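PDB 5LFZ: ArCE4A from Arthrobacter sp. AW19M34-1, which probably removes acetyl groups from N-acetylated polysaccharides such as chitin, as a metal-dependent deacetylase of carbohydrate esterase family 4. Local coordinates for residues V57-K63 with T104-I108; I97-V101 with Y130-Y136; D142-L146 with I159-K165. Residues are numbered along the deposited sequence.

How the contacts relate
Contacts 1 and 2 use successive parts of helix 94-112. Its 104-108 portion packs on the strand-to-helix junction at 57-63, while 97-101 rests on the turn at 130-136. Their centres lie about 15 Å apart, and they touch directly: D105 OD2 of contact 1 is 2.5 Å from Y136 OH of contact 2, a probable hydrogen bond. Contact 3 stands apart, its centre about 27 Å from that of contact 1, across the centre of the chain, and about 28 Å from that of contact 2. The nickel ion, held by D33, H82 and H86, is about 10 Å from the side chains of V57 and D144 and about 14 Å from that of I134.

Contact 1: residues V57-K63 with T104-I108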
ATOM      1  N   VAL A  57      -1.081   5.890  -1.944  1.00 19.00           N
ATOM      2  CA  VAL A  57      -0.493   7.138  -2.407  1.00 22.71           C
ATOM      3  C   VAL A  57      -1.025   8.371  -1.681  1.00 26.11           C
ATOM      4  O   VAL A  57      -2.183   8.422  -1.259  1.00 25.45           O
ATOM      5  CB  VAL A  57      -0.712   7.319  -3.920  1.00 20.61           C
ATOM      6  CG1 VAL A  57       0.001   6.234  -4.687  1.00 23.63           C
ATOM      7  CG2 VAL A  57      -2.214   7.326  -4.270  1.00 20.63           C
ATOM      8  N   LEU A  58      -0.156   9.363  -1.537  1.00 22.36           N
ATOM      9  CA  LEU A  58      -0.552  10.662  -1.006  1.00 23.76           C
ATOM     10  C   LEU A  58      -1.086  11.544  -2.124  1.00 24.80           C
ATOM     11  O   LEU A  58      -0.386  11.786  -3.101  1.00 26.05           O
ATOM     12  CB  LEU A  58       0.628  11.348  -0.316  1.00 27.14           C
ATOM     13  CG  LEU A  58       0.919  10.865   1.101  1.00 30.47           C
ATOM     14  CD1 LEU A  58       2.223  11.460   1.615  1.00 29.99           C
ATOM     15  CD2 LEU A  58      -0.233  11.239   2.020  1.00 28.86           C
ATOM     16  N   GLY A  59      -2.319  12.024  -1.983  1.00 24.17           N
ATOM     17  CA  GLY A  59      -2.950  12.812  -3.023  1.00 24.15           C
ATOM     18  C   GLY A  59      -2.130  14.008  -3.469  1.00 26.85           C
ATOM     19  O   GLY A  59      -2.077  14.320  -4.658  1.00 29.54           O
ATOM     20  N   LYS A  60      -1.482  14.672  -2.517  1.00 28.03           N
ATOM     21  CA  LYS A  60      -0.648  15.832  -2.823  1.00 32.24           C
ATOM     22  C   LYS A  60       0.488  15.459  -3.778  1.00 31.71           C
ATOM     23  O   LYS A  60       0.890  16.266  -4.618  1.00 39.41           O
ATOM     24  CB  LYS A  60      -0.079  16.439  -1.533  1.00 37.20           C
ATOM     25  CG  LYS A  60       0.865  15.505  -0.785  1.00 45.90           C
ATOM     26  CD  LYS A  60       1.374  16.095   0.521  1.00 55.39           C
ATOM     27  CE  LYS A  60       2.282  15.097   1.235  1.00 61.04           C
ATOM     28  NZ  LYS A  60       2.784  15.607   2.542  1.00 59.95           N
ATOM     29  N   ASN A  61       0.986  14.232  -3.652  1.00 24.88           N
ATOM     30  CA  ASN A  61       2.093  13.742  -4.471  1.00 29.99           C
ATOM     31  C   ASN A  61       1.616  13.276  -5.835  1.00 31.12           C
ATOM     32  O   ASN A  61       2.371  13.288  -6.808  1.00 29.78           O
ATOM     33  CB  ASN A  61       2.821  12.584  -3.778  1.00 28.58           C
ATOM     34  CG  ASN A  61       3.677  13.033  -2.607  1.00 36.54           C
ATOM     35  OD1 ASN A  61       3.949  14.223  -2.430  1.00 35.11           O
ATOM     36  ND2 ASN A  61       4.124  12.069  -1.806  1.00 30.33           N
ATOM     37  N   VAL A  62       0.354  12.864  -5.895  1.00 30.06           N
ATOM     38  CA  VAL A  62      -0.219  12.261  -7.094  1.00 26.33           C
ATOM     39  C   VAL A  62      -0.296  13.258  -8.245  1.00 27.56           C
ATOM     40  O   VAL A  62      -0.049  12.902  -9.401  1.00 27.34           O
ATOM     41  CB  VAL A  62      -1.614  11.686  -6.794  1.00 27.34           C
ATOM     42  CG1 VAL A  62      -2.360  11.352  -8.081  1.00 24.93           C
ATOM     43  CG2 VAL A  62      -1.499  10.465  -5.890  1.00 25.74           C
ATOM     44  N   LYS A  63      -0.627  14.505  -7.916  1.00 29.76           N
ATOM     45  CA  LYS A  63      -0.672  15.599  -8.884  1.00 36.89           C
ATOM     46  C   LYS A  63       0.571  15.663  -9.764  1.00 38.54           C
ATOM     47  O   LYS A  63       0.482  15.902 -10.969  1.00 35.94           O
ATOM     48  CB  LYS A  63      -0.838  16.934  -8.156  1.00 42.75           C
ATOM     49  CG  LYS A  63      -1.939  16.939  -7.123  1.00 48.17           C
ATOM     50  CD  LYS A  63      -3.214  17.510  -7.704  1.00 56.35           C
ATOM     51  CE  LYS A  63      -4.338  17.491  -6.689  1.00 55.51           C
ATOM     52  NZ  LYS A  63      -5.664  17.516  -7.357  1.00 57.62           N
ATOM     53  N   THR A 104      -8.048  13.231  -2.654  1.00 24.76           N
ATOM     54  CA  THR A 104      -7.129  12.178  -3.071  1.00 24.50           C
ATOM     55  C   THR A 104      -7.728  11.405  -4.234  1.00 26.32           C
ATOM     56  O   THR A 104      -7.036  11.096  -5.210  1.00 24.05           O
ATOM     57  CB  THR A 104      -6.798  11.219  -1.913  1.00 23.70           C
ATOM     58  OG1 THR A 104      -6.292  11.978  -0.811  1.00 25.45           O
ATOM     59  CG2 THR A 104      -5.748  10.180  -2.338  1.00 23.19           C
ATOM     60  N   ASP A 105      -9.022  11.115  -4.135  1.00 25.69           N
ATOM     61  CA  ASP A 105      -9.730  10.410  -5.200  1.00 26.64           C
ATOM     62  C   ASP A 105      -9.669  11.189  -6.506  1.00 23.09           C
ATOM     63  O   ASP A 105      -9.477  10.604  -7.572  1.00 26.76           O
ATOM     64  CB  ASP A 105     -11.192  10.157  -4.822  1.00 27.14           C
ATOM     65  CG  ASP A 105     -11.349   9.045  -3.799  1.00 30.36           C
ATOM     66  OD1 ASP A 105     -10.362   8.326  -3.555  1.00 31.32           O
ATOM     67  OD2 ASP A 105     -12.470   8.875  -3.265  1.00 30.00           O
ATOM     68  N   GLU A 106      -9.841  12.506  -6.429  1.00 25.10           N
ATOM     69  CA  GLU A 106      -9.830  13.318  -7.640  1.00 26.64           C
ATOM     70  C   GLU A 106      -8.456  13.252  -8.288  1.00 26.83           C
ATOM     71  O   GLU A 106      -8.337  13.138  -9.507  1.00 27.66           O
ATOM     72  CB  GLU A 106     -10.195  14.771  -7.346  1.00 29.69           C
ATOM     73  CG  GLU A 106     -10.140  15.656  -8.583  1.00 37.86           C
ATOM     74  CD  GLU A 106      -9.902  17.121  -8.263  1.00 48.68           C
ATOM     75  OE1 GLU A 106      -9.335  17.429  -7.195  1.00 56.54           O
ATOM     76  OE2 GLU A 106     -10.294  17.969  -9.086  1.00 49.99           O
ATOM     77  N   ALA A 107      -7.419  13.328  -7.460  1.00 24.06           N
ATOM     78  CA  ALA A 107      -6.055  13.284  -7.962  1.00 23.90           C
ATOM     79  C   ALA A 107      -5.771  11.949  -8.657  1.00 25.13           C
ATOM     80  O   ALA A 107      -5.196  11.914  -9.749  1.00 23.78           O
ATOM     81  CB  ALA A 107      -5.067  13.525  -6.828  1.00 25.15           C
ATOM     82  N   ILE A 108      -6.172  10.854  -8.019  1.00 24.38           N
ATOM     83  CA  ILE A 108      -5.965   9.524  -8.586  1.00 25.41           C
ATOM     84  C   ILE A 108      -6.776   9.352  -9.877  1.00 25.00           C
ATOM     85  O   ILE A 108      -6.285   8.803 -10.870  1.00 25.67           O
ATOM     86  CB  ILE A 108      -6.338   8.417  -7.569  1.00 23.11           C
ATOM     87  CG1 ILE A 108      -5.374   8.431  -6.378  1.00 21.84           C
ATOM     88  CG2 ILE A 108      -6.311   7.040  -8.231  1.00 25.96           C
ATOM     89  CD1 ILE A 108      -5.839   7.562  -5.215  1.00 26.49           C
TER
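This is a buried, largely apolar contact in which the end of strand 54-57 and the short helix 59-62 after it pack against the long helix 94-112. It belongs to the NodB homology domain, the deformed (β/α) barrel of CE4 deacetylases, and joins the parallel sheet to a helix of its outer layer. The backbones come closest at G59 and T104, whose CA atoms are only 4.2 Å apart. G59 permits this approach because it has no side chain: an ideal CB would sit 2.9 Å from T104 OG1. Instead, T104 CG2 lies 3.9 Å from G59 CA, and the T104 hydroxyl bonds back to the carbonyl of E100 in its own helix. A107 is the most heavily covered residue. A107 CB packs on both G59 O (3.8 Å) and V62 CG1 (3.7 Å), while V62 CG1 also reaches 3.3 Å from A107 O. On the strand side, V57 CG2 meets I108 CD1 at 3.8 Å, and both side chains also touch I79 of strand 78-81. The backbone of V57 pairs with H82, a nickel ligand, and the V57 side chain is about 10 Å from the nickel ion. At the exposed margin, K63 lays its CE 4.0 Å from A107 CB and carries its NZ to within 3.7 Å of E106 OE1, a long salt bridge.

Contact 2: residues I97-V101 with Y130-Y136; sequences IEHEV and YDRLIPY
I97 lays its extended mt side chain (chi1 -61°, chi2 177°) over the turn at 130-136, with CD1 3.9 Å from Y130 CD1, at the edge of the ring and near its plane, and 4.0 Å from L133 CD1. Residues 97-101 form one regular turn of helix 94-112, closed by V101 N to I97 O at 3.1 Å. This spacing places I97 and V101 on the same face, both with CB directed at the other segment. Across from them, a type I beta turn runs from D131 to I134, with R132 at -62/-17 and L133 at -90/-5. I134 N bonds to D131 O at 2.9 Å, and L133 N to Y130 O at 3.0 Å. I134 then turns extended (-102/121). The CA atoms of I97 and L133 are 7.4 Å apart, those of V101 and I134 7.3 Å. In the NodB homology domain this seats the first part of helix 94-112 on the loop that follows helix 128-131, held by van der Waals contacts between apolar side chains, with no hydrogen bond across the segments. I134 (chi1 -65°) sends CG1 to 4.4 Å from both I97 CG2 and V101 CG2. V101, with chi1 at 170°, sets CG1 4.0 Å from P135 CD and 4.3 Å from Y136 CE2, approaching that ring obliquely. The Y136 hydroxyl hydrogen-bonds D105 OD2, further along helix 94-112.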
ATOM      1  N   ILE A  97     -12.163  15.160   7.046  1.00 28.99           N
ATOM      2  CA  ILE A  97     -12.021  13.802   6.538  1.00 28.24           C
ATOM      3  C   ILE A  97     -12.565  13.700   5.114  1.00 27.86           C
ATOM      4  O   ILE A  97     -11.982  13.015   4.275  1.00 29.48           O
ATOM      5  CB  ILE A  97     -12.731  12.784   7.448  1.00 30.74           C
ATOM      6  CG1 ILE A  97     -12.115  12.825   8.855  1.00 33.79           C
ATOM      7  CG2 ILE A  97     -12.646  11.381   6.856  1.00 32.99           C
ATOM      8  CD1 ILE A  97     -12.789  11.902   9.849  1.00 33.29           C
ATOM      9  N   GLU A  98     -13.673  14.389   4.841  1.00 32.12           N
ATOM     10  CA  GLU A  98     -14.232  14.442   3.488  1.00 32.84           C
ATOM     11  C   GLU A  98     -13.217  14.964   2.479  1.00 31.08           C
ATOM     12  O   GLU A  98     -13.056  14.396   1.401  1.00 29.19           O
ATOM     13  CB  GLU A  98     -15.481  15.327   3.438  1.00 40.49           C
ATOM     14  CG  GLU A  98     -16.726  14.717   4.038  1.00 50.73           C
ATOM     15  CD  GLU A  98     -17.892  15.694   4.049  1.00 64.89           C
ATOM     16  OE1 GLU A  98     -17.801  16.745   3.375  1.00 61.27           O
ATOM     17  OE2 GLU A  98     -18.901  15.407   4.727  1.00 73.18           O
ATOM     18  N   HIS A  99     -12.542  16.054   2.834  1.00 32.85           N
ATOM     19  CA  HIS A  99     -11.516  16.634   1.974  1.00 34.92           C
ATOM     20  C   HIS A  99     -10.385  15.647   1.705  1.00 29.50           C
ATOM     21  O   HIS A  99      -9.994  15.447   0.562  1.00 31.31           O
ATOM     22  CB  HIS A  99     -10.948  17.912   2.591  1.00 39.39           C
ATOM     23  CG  HIS A  99     -11.947  19.021   2.705  1.00 50.95           C
ATOM     24  ND1 HIS A  99     -13.033  19.131   1.863  1.00 50.98           N
ATOM     25  CD2 HIS A  99     -12.024  20.072   3.555  1.00 51.40           C
ATOM     26  CE1 HIS A  99     -13.739  20.198   2.192  1.00 49.77           C
ATOM     27  NE2 HIS A  99     -13.147  20.788   3.216  1.00 55.47           N
ATOM     28  N   GLU A 100      -9.862  15.029   2.760  1.00 31.18           N
ATOM     29  CA  GLU A 100      -8.755  14.088   2.617  1.00 29.43           C
ATOM     30  C   GLU A 100      -9.098  12.939   1.671  1.00 28.05           C
ATOM     31  O   GLU A 100      -8.279  12.538   0.847  1.00 29.20           O
ATOM     32  CB  GLU A 100      -8.350  13.527   3.978  1.00 26.94           C
ATOM     33  CG  GLU A 100      -7.744  14.550   4.929  1.00 30.25           C
ATOM     34  CD  GLU A 100      -6.451  15.141   4.408  1.00 31.53           C
ATOM     35  OE1 GLU A 100      -5.755  14.466   3.621  1.00 30.75           O
ATOM     36  OE2 GLU A 100      -6.124  16.284   4.795  1.00 38.92           O
ATOM     37  N   VAL A 101     -10.306  12.408   1.797  1.00 26.20           N
ATOM     38  CA  VAL A 101     -10.748  11.334   0.916  1.00 25.28           C
ATOM     39  C   VAL A 101     -10.977  11.841  -0.511  1.00 27.23           C
ATOM     40  O   VAL A 101     -10.393  11.333  -1.474  1.00 23.42           O
ATOM     41  CB  VAL A 101     -12.046  10.683   1.439  1.00 29.30           C
ATOM     42  CG1 VAL A 101     -12.635   9.742   0.396  1.00 30.77           C
ATOM     43  CG2 VAL A 101     -11.782   9.950   2.754  1.00 29.61           C
ATOM     44  N   TYR A 130     -14.792   7.706  13.098  1.00 39.45           N
ATOM     45  CA  TYR A 130     -14.200   8.339  11.923  1.00 31.87           C
ATOM     46  C   TYR A 130     -14.317   7.437  10.702  1.00 32.78           C
ATOM     47  O   TYR A 130     -14.604   7.902   9.600  1.00 36.79           O
ATOM     48  CB  TYR A 130     -12.725   8.680  12.171  1.00 30.65           C
ATOM     49  CG  TYR A 130     -12.471   9.383  13.479  1.00 33.64           C
ATOM     50  CD1 TYR A 130     -12.692  10.748  13.611  1.00 34.23           C
ATOM     51  CD2 TYR A 130     -12.005   8.684  14.584  1.00 36.64           C
ATOM     52  CE1 TYR A 130     -12.468  11.395  14.806  1.00 31.12           C
ATOM     53  CE2 TYR A 130     -11.775   9.324  15.785  1.00 36.41           C
ATOM     54  CZ  TYR A 130     -12.006  10.677  15.889  1.00 32.92           C
ATOM     55  OH  TYR A 130     -11.778  11.322  17.081  1.00 34.47           O
ATOM     56  N   ASP A 131     -14.103   6.142  10.913  1.00 34.25           N
ATOM     57  CA  ASP A 131     -14.016   5.183   9.814  1.00 36.45           C
ATOM     58  C   ASP A 131     -15.319   5.096   9.033  1.00 36.17           C
ATOM     59  O   ASP A 131     -15.319   4.812   7.836  1.00 33.50           O
ATOM     60  CB  ASP A 131     -13.628   3.800  10.343  1.00 33.49           C
ATOM     61  CG  ASP A 131     -12.337   3.823  11.142  1.00 33.81           C
ATOM     62  OD1 ASP A 131     -11.611   4.833  11.064  1.00 36.79           O
ATOM     63  OD2 ASP A 131     -12.049   2.831  11.844  1.00 36.47           O
ATOM     64  N   ARG A 132     -16.428   5.364   9.712  1.00 35.57           N
ATOM     65  CA  ARG A 132     -17.745   5.296   9.087  1.00 37.69           C
ATOM     66  C   ARG A 132     -17.882   6.297   7.936  1.00 36.93           C
ATOM     67  O   ARG A 132     -18.775   6.174   7.094  1.00 38.73           O
ATOM     68  CB  ARG A 132     -18.833   5.540  10.133  1.00 44.29           C
ATOM     69  CG  ARG A 132     -18.913   6.979  10.591  1.00 47.41           C
ATOM     70  CD  ARG A 132     -19.580   7.099  11.943  1.00 53.34           C
ATOM     71  NE  ARG A 132     -19.694   8.496  12.347  1.00 62.48           N
ATOM     72  CZ  ARG A 132     -20.756   9.251  12.093  1.00 65.38           C
ATOM     73  NH1 ARG A 132     -21.790   8.733  11.449  1.00 66.35           N
ATOM     74  NH2 ARG A 132     -20.787  10.517  12.487  1.00 67.10           N
ATOM     75  N   LEU A 133     -16.987   7.280   7.899  1.00 36.97           N
ATOM     76  CA  LEU A 133     -16.999   8.304   6.858  1.00 37.52           C
ATOM     77  C   LEU A 133     -16.153   7.917   5.648  1.00 41.92           C
ATOM     78  O   LEU A 133     -16.124   8.631   4.647  1.00 48.64           O
ATOM     79  CB  LEU A 133     -16.500   9.633   7.424  1.00 39.30           C
ATOM     80  CG  LEU A 133     -17.302  10.212   8.586  1.00 46.29           C
ATOM     81  CD1 LEU A 133     -16.707  11.540   9.031  1.00 48.66           C
ATOM     82  CD2 LEU A 133     -18.762  10.372   8.176  1.00 46.38           C
ATOM     83  N   ILE A 134     -15.462   6.789   5.742  1.00 37.49           N
ATOM     84  CA  ILE A 134     -14.556   6.372   4.678  1.00 32.14           C
ATOM     85  C   ILE A 134     -15.210   5.292   3.825  1.00 30.90           C
ATOM     86  O   ILE A 134     -15.584   4.234   4.330  1.00 33.02           O
ATOM     87  CB  ILE A 134     -13.225   5.878   5.262  1.00 30.57           C
ATOM     88  CG1 ILE A 134     -12.504   7.046   5.942  1.00 34.16           C
ATOM     89  CG2 ILE A 134     -12.342   5.274   4.180  1.00 31.58           C
ATOM     90  CD1 ILE A 134     -11.494   6.623   6.953  1.00 45.30           C
ATOM     91  N   PRO A 135     -15.347   5.560   2.519  1.00 30.42           N
ATOM     92  CA  PRO A 135     -16.136   4.725   1.609  1.00 33.04           C
ATOM     93  C   PRO A 135     -15.405   3.467   1.142  1.00 34.25           C
ATOM     94  O   PRO A 135     -15.879   2.792   0.230  1.00 30.10           O
ATOM     95  CB  PRO A 135     -16.400   5.665   0.433  1.00 34.87           C
ATOM     96  CG  PRO A 135     -15.184   6.522   0.381  1.00 32.44           C
ATOM     97  CD  PRO A 135     -14.724   6.698   1.817  1.00 32.05           C
ATOM     98  N   TYR A 136     -14.268   3.169   1.769  1.00 28.58           N
ATOM     99  CA  TYR A 136     -13.421   2.037   1.395  1.00 30.64           C
ATOM    100  C   TYR A 136     -13.042   1.233   2.633  1.00 25.66           C
ATOM    101  O   TYR A 136     -13.050   1.764   3.740  1.00 28.15           O
ATOM    102  CB  TYR A 136     -12.139   2.518   0.688  1.00 25.68           C
ATOM    103  CG  TYR A 136     -12.365   3.562  -0.383  1.00 25.09           C
ATOM    104  CD1 TYR A 136     -13.157   3.284  -1.486  1.00 31.63           C
ATOM    105  CD2 TYR A 136     -11.785   4.825  -0.294  1.00 28.64           C
ATOM    106  CE1 TYR A 136     -13.376   4.226  -2.466  1.00 38.88           C
ATOM    107  CE2 TYR A 136     -11.998   5.783  -1.282  1.00 32.71           C
ATOM    108  CZ  TYR A 136     -12.796   5.472  -2.366  1.00 33.34           C
ATOM    109  OH  TYR A 136     -13.046   6.394  -3.365  1.00 36.30           O
TER

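Contact 3: residues D142-L146 with I159-K165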
ATOM      1  N   ASP A 142       0.265  -6.133   9.268  1.00 25.46           N
ATOM      2  CA  ASP A 142       0.680  -6.928  10.416  1.00 26.01           C
ATOM      3  C   ASP A 142       2.201  -6.983  10.516  1.00 26.59           C
ATOM      4  O   ASP A 142       2.740  -7.370  11.546  1.00 28.85           O
ATOM      5  CB  ASP A 142       0.078  -8.338  10.356  1.00 26.96           C
ATOM      6  CG  ASP A 142       0.598  -9.150   9.195  1.00 30.09           C
ATOM      7  OD1 ASP A 142       0.867  -8.565   8.131  1.00 30.64           O
ATOM      8  OD2 ASP A 142       0.733 -10.385   9.346  1.00 34.18           O
ATOM      9  N   VAL A 143       2.885  -6.584   9.446  1.00 24.83           N
ATOM     10  CA  VAL A 143       4.344  -6.520   9.457  1.00 24.98           C
ATOM     11  C   VAL A 143       4.826  -5.111   9.145  1.00 27.39           C
ATOM     12  O   VAL A 143       4.689  -4.638   8.021  1.00 24.57           O
ATOM     13  CB  VAL A 143       4.976  -7.487   8.438  1.00 22.32           C
ATOM     14  CG1 VAL A 143       6.499  -7.377   8.485  1.00 23.64           C
ATOM     15  CG2 VAL A 143       4.522  -8.913   8.701  1.00 24.96           C
ATOM     16  N   ASP A 144       5.381  -4.449  10.154  1.00 24.98           N
ATOM     17  CA  ASP A 144       5.980  -3.132   9.980  1.00 23.58           C
ATOM     18  C   ASP A 144       7.491  -3.287   9.803  1.00 22.58           C
ATOM     19  O   ASP A 144       8.195  -3.634  10.752  1.00 25.36           O
ATOM     20  CB  ASP A 144       5.666  -2.242  11.185  1.00 30.09           C
ATOM     21  CG  ASP A 144       6.183  -0.821  11.029  1.00 32.09           C
ATOM     22  OD1 ASP A 144       6.882  -0.519  10.041  1.00 28.74           O
ATOM     23  OD2 ASP A 144       5.896   0.003  11.922  1.00 35.09           O
ATOM     24  N   THR A 145       8.000  -3.014   8.605  1.00 21.50           N
ATOM     25  CA  THR A 145       9.438  -3.170   8.368  1.00 24.80           C
ATOM     26  C   THR A 145      10.270  -2.109   9.076  1.00 27.33           C
ATOM     27  O   THR A 145      11.503  -2.206   9.125  1.00 25.87           O
ATOM     28  CB  THR A 145       9.779  -3.115   6.875  1.00 26.16           C
ATOM     29  OG1 THR A 145       9.403  -1.835   6.349  1.00 24.16           O
ATOM     30  CG2 THR A 145       9.068  -4.220   6.127  1.00 25.01           C
ATOM     31  N   LEU A 146       9.589  -1.104   9.619  1.00 25.84           N
ATOM     32  CA  LEU A 146      10.219   0.008  10.326  1.00 24.28           C
ATOM     33  C   LEU A 146      11.148   0.809   9.419  1.00 24.38           C
ATOM     34  O   LEU A 146      12.039   1.510   9.903  1.00 28.26           O
ATOM     35  CB  LEU A 146      10.997  -0.494  11.552  1.00 28.55           C
ATOM     36  CG  LEU A 146      10.166  -1.242  12.598  1.00 31.79           C
ATOM     37  CD1 LEU A 146      11.064  -1.872  13.657  1.00 33.47           C
ATOM     38  CD2 LEU A 146       9.155  -0.300  13.230  1.00 31.96           C
ATOM     39  N   ILE A 159      13.191  -8.015   8.489  1.00 29.34           N
ATOM     40  CA  ILE A 159      11.928  -7.951   9.227  1.00 28.02           C
ATOM     41  C   ILE A 159      10.764  -8.459   8.386  1.00 31.08           C
ATOM     42  O   ILE A 159       9.926  -9.220   8.870  1.00 32.36           O
ATOM     43  CB  ILE A 159      11.637  -6.516   9.718  1.00 26.99           C
ATOM     44  CG1 ILE A 159      12.695  -6.093  10.741  1.00 27.22           C
ATOM     45  CG2 ILE A 159      10.239  -6.421  10.338  1.00 26.89           C
ATOM     46  CD1 ILE A 159      12.601  -4.648  11.174  1.00 31.71           C
ATOM     47  N   ALA A 160      10.715  -8.052   7.123  1.00 23.47           N
ATOM     48  CA  ALA A 160       9.659  -8.510   6.230  1.00 27.35           C
ATOM     49  C   ALA A 160       9.688 -10.028   6.081  1.00 28.42           C
ATOM     50  O   ALA A 160       8.656 -10.686   6.180  1.00 29.58           O
ATOM     51  CB  ALA A 160       9.781  -7.842   4.872  1.00 28.52           C
ATOM     52  N   LEU A 161      10.875 -10.583   5.858  1.00 25.22           N
ATOM     53  CA  LEU A 161      11.009 -12.018   5.636  1.00 30.50           C
ATOM     54  C   LEU A 161      10.660 -12.827   6.880  1.00 34.61           C
ATOM     55  O   LEU A 161       9.912 -13.807   6.811  1.00 37.27           O
ATOM     56  CB  LEU A 161      12.431 -12.361   5.186  1.00 28.57           C
ATOM     57  CG  LEU A 161      12.709 -13.848   4.951  1.00 40.08           C
ATOM     58  CD1 LEU A 161      11.797 -14.394   3.860  1.00 40.26           C
ATOM     59  CD2 LEU A 161      14.176 -14.092   4.619  1.00 43.45           C
ATOM     60  N   GLU A 162      11.202 -12.415   8.019  1.00 27.78           N
ATOM     61  CA  GLU A 162      11.111 -13.220   9.229  1.00 32.92           C
ATOM     62  C   GLU A 162       9.775 -13.088   9.949  1.00 36.52           C
ATOM     63  O   GLU A 162       9.394 -13.982  10.701  1.00 35.01           O
ATOM     64  CB  GLU A 162      12.246 -12.864  10.191  1.00 35.77           C
ATOM     65  CG  GLU A 162      13.628 -13.206   9.670  1.00 35.23           C
ATOM     66  CD  GLU A 162      14.715 -12.967  10.702  1.00 44.52           C
ATOM     67  OE1 GLU A 162      14.433 -12.313  11.729  1.00 46.17           O
ATOM     68  OE2 GLU A 162      15.850 -13.435  10.484  1.00 50.86           O
ATOM     69  N   GLU A 163       9.065 -11.983   9.727  1.00 31.62           N
ATOM     70  CA  GLU A 163       7.789 -11.766  10.408  1.00 29.54           C
ATOM     71  C   GLU A 163       6.583 -12.089   9.530  1.00 28.00           C
ATOM     72  O   GLU A 163       5.474 -12.253  10.040  1.00 30.64           O
ATOM     73  CB  GLU A 163       7.681 -10.324  10.906  1.00 30.45           C
ATOM     74  CG  GLU A 163       8.590  -9.996  12.076  1.00 37.87           C
ATOM     75  CD  GLU A 163       8.315  -8.621  12.657  1.00 42.44           C
ATOM     76  OE1 GLU A 163       7.260  -8.041  12.329  1.00 49.72           O
ATOM     77  OE2 GLU A 163       9.151  -8.123  13.444  1.00 50.16           O
ATOM     78  N   ALA A 164       6.795 -12.174   8.219  1.00 25.27           N
ATOM     79  CA  ALA A 164       5.704 -12.489   7.302  1.00 27.15           C
ATOM     80  C   ALA A 164       5.181 -13.889   7.563  1.00 32.18           C
ATOM     81  O   ALA A 164       5.931 -14.792   7.933  1.00 27.86           O
ATOM     82  CB  ALA A 164       6.151 -12.358   5.851  1.00 26.76           C
ATOM     83  N   LYS A 165       3.877 -14.045   7.370  1.00 32.89           N
ATOM     84  CA  LYS A 165       3.209 -15.329   7.484  1.00 32.53           C
ATOM     85  C   LYS A 165       2.140 -15.363   6.394  1.00 28.25           C
ATOM     86  O   LYS A 165       1.884 -14.342   5.756  1.00 26.49           O
ATOM     87  CB  LYS A 165       2.619 -15.504   8.886  1.00 36.01           C
ATOM     88  CG  LYS A 165       1.406 -14.645   9.179  1.00 39.13           C
ATOM     89  CD  LYS A 165       1.156 -14.552  10.678  1.00 51.88           C
ATOM     90  CE  LYS A 165      -0.334 -14.553  10.998  1.00 56.94           C
ATOM     91  NZ  LYS A 165      -0.998 -15.822  10.572  1.00 55.86           N
TER
HETATM   92  O   HOH W   1       5.653  -5.712  12.707  1.00 35.21           O
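A water molecule bridges the two segments: it accepts from D144 N and donates to E163 OE1, each at 2.9 Å, and no direct hydrogen bond crosses the contact. Beside it, V143 points into the helix, its CG1 3.9 Å from I159 O and 4.0 Å from A160 CA, and its CG2 3.7 Å from E163 O. The segments belong to a β-α-β unit of the NodB domain: strand 143-144 leads through helices 147-150 and 153-163 to the neighbouring parallel strand 168-173. T145 ties the strand end to that partner through OG1 and L171 O, while its CG2 packs 3.9 Å from A160 CB. Past the strand, L146 adopts a positive phi of 62°, and its N bonds to D144 OD1 at 2.8 Å in an Asx turn; the same oxygen accepts from W148 NE1. I159 covers this bend: its CD1 lies 3.4 Å from T145 O and 4.0 Å from L146 CD1, and its CG2 3.5 Å from D144 O.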